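Local coordinates for outer membrane protein assembly factor BamA (Haemophilus ducreyi, PDB 4K3C) that probably works within the Bam complex to assemble and insert beta-barrel proteins into the outer membrane, here as its barrel with two POTRA domains, at residues 373-378 with 427-432. Residues are numbered along the deposited sequence; the frame is centred on the assembly and turned at random.
Sequences LAYTNS and GGNAMV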
loop_
_atom_site.group_PDB
_atom_site.type_symbol
_atom_site.label_atom_id
_atom_site.label_comp_id
_atom_site.label_asym_id
_atom_site.label_seq_id
_atom_site.Cartn_x
_atom_site.Cartn_y
_atom_site.Cartn_z
ATOM N N LEU A 373 16.122 -2.169 7.523
ATOM C CA LEU A 373 17.297 -1.401 7.861
ATOM C C LEU A 373 16.879 0.048 7.986
ATOM O O LEU A 373 16.222 0.587 7.093
ATOM C CB LEU A 373 18.293 -1.538 6.732
ATOM C CG LEU A 373 19.738 -1.897 7.040
ATOM C CD1 LEU A 373 20.399 -2.347 5.738
ATOM C CD2 LEU A 373 20.479 -0.701 7.654
ATOM N N ALA A 374 17.255 0.676 9.095
ATOM C CA ALA A 374 16.871 2.059 9.379
ATOM C C ALA A 374 18.058 2.832 9.901
ATOM O O ALA A 374 18.735 2.389 10.821
ATOM C CB ALA A 374 15.779 2.097 10.399
ATOM N N TYR A 375 18.295 4.005 9.343
ATOM C CA TYR A 375 19.446 4.777 9.751
ATOM C C TYR A 375 19.187 6.272 9.691
ATOM O O TYR A 375 18.704 6.793 8.688
ATOM C CB TYR A 375 20.640 4.430 8.877
ATOM C CG TYR A 375 21.821 5.312 9.127
ATOM C CD1 TYR A 375 22.451 5.323 10.354
ATOM C CD2 TYR A 375 22.304 6.139 8.139
ATOM C CE1 TYR A 375 23.550 6.134 10.590
ATOM C CE2 TYR A 375 23.395 6.960 8.357
ATOM C CZ TYR A 375 24.018 6.948 9.582
ATOM O OH TYR A 375 25.103 7.761 9.793
ATOM N N THR A 376 19.520 6.955 10.778
ATOM C CA THR A 376 19.427 8.399 10.836
ATOM C C THR A 376 20.788 8.949 11.166
ATOM O O THR A 376 21.498 8.397 11.994
ATOM C CB THR A 376 18.472 8.882 11.973
ATOM O OG1 THR A 376 17.260 8.126 11.953
ATOM C CG2 THR A 376 18.127 10.367 11.817
ATOM N N ASN A 377 21.150 10.044 10.520
ATOM C CA ASN A 377 22.142 10.935 11.104
ATOM C C ASN A 377 21.853 12.407 10.862
ATOM O O ASN A 377 20.906 12.772 10.148
ATOM C CB ASN A 377 23.578 10.593 10.709
ATOM C CG ASN A 377 24.540 10.735 11.883
ATOM O OD1 ASN A 377 25.065 11.818 12.157
ATOM N ND2 ASN A 377 24.750 9.642 12.598
ATOM N N SER A 378 22.691 13.234 11.474
ATOM C CA SER A 378 22.495 14.664 11.491
ATOM C C SER A 378 23.740 15.337 10.944
ATOM O O SER A 378 24.683 14.665 10.566
ATOM C CB SER A 378 22.220 15.124 12.924
ATOM O OG SER A 378 23.208 14.626 13.814
ATOM N N GLY A 427 16.538 4.888 22.880
ATOM C CA GLY A 427 16.513 4.727 21.438
ATOM C C GLY A 427 17.830 5.021 20.740
ATOM O O GLY A 427 18.715 5.652 21.324
ATOM N N GLY A 428 17.955 4.576 19.485
ATOM C CA GLY A 428 19.197 4.699 18.740
ATOM C C GLY A 428 18.988 5.128 17.304
ATOM O O GLY A 428 17.851 5.132 16.839
ATOM N N ASN A 429 20.073 5.476 16.604
ATOM C CA ASN A 429 19.975 5.982 15.235
ATOM C C ASN A 429 20.264 4.946 14.147
ATOM O O ASN A 429 20.443 5.294 12.966
ATOM C CB ASN A 429 20.865 7.209 15.027
ATOM C CG ASN A 429 22.337 6.867 15.083
ATOM O OD1 ASN A 429 22.768 6.053 15.903
ATOM N ND2 ASN A 429 23.119 7.485 14.213
ATOM N N ALA A 430 20.304 3.676 14.547
ATOM C CA ALA A 430 20.574 2.576 13.617
ATOM C C ALA A 430 19.880 1.317 14.083
ATOM O O ALA A 430 20.074 0.870 15.206
ATOM C CB ALA A 430 22.032 2.335 13.483
ATOM N N MET A 431 19.058 0.763 13.208
ATOM C CA MET A 431 18.264 -0.400 13.528
ATOM C C MET A 431 18.428 -1.383 12.369
ATOM O O MET A 431 18.466 -0.976 11.209
ATOM C CB MET A 431 16.793 0.003 13.722
ATOM C CG MET A 431 15.846 -1.158 13.915
ATOM S SD MET A 431 14.353 -0.798 14.854
ATOM C CE MET A 431 13.463 0.179 13.673
ATOM N N VAL A 432 18.607 -2.660 12.681
ATOM C CA VAL A 432 18.460 -3.698 11.688
ATOM C C VAL A 432 17.627 -4.784 12.345
ATOM O O VAL A 432 17.770 -5.071 13.539
ATOM C CB VAL A 432 19.820 -4.268 11.167
ATOM C CG1 VAL A 432 19.585 -5.244 10.032
ATOM C CG2 VAL A 432 20.740 -3.165 10.677
#
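N429 holds T376 with two bonds, one from its backbone and one from its side chain. T376 N donates to N429 O at 2.9 Å, as in regular antiparallel pairing; the return bond comes from the amide, N429 ND2 to T376 O, also 2.9 Å, with the donor almost on the line of the C=O. Chi1 of 68° sets CG between the backbone N and the carbonyl carbon, and the amide beyond it turns ND2 to T376 O. Asparagine suits the place because its short side chain ends in an NH2 group with two N-H bonds: ND2 serves T376 O and also T467 OG1.

Two residues further along the pairing, A374 and M431 form a hydrogen-bonded antiparallel pair, A374 N to M431 O and M431 N to A374 O. Alanine's small methyl lets the CB atoms meet at 4.1 Å on one face; methionine, with CG anti to the backbone N (chi1 174°), carries its flexible chain beyond that contact. On the other face, L373 CD2 lies alongside V432 CG2 at 3.9 Å, a branched apolar pair, and A430 CB approaches the edge of the Y375 ring.

The pairing joins two neighbouring transmembrane strands of the barrel, 366-378 and 430-440, where the chain enters the latter; strand 346-358 flanks the first and strand 453-465 the second.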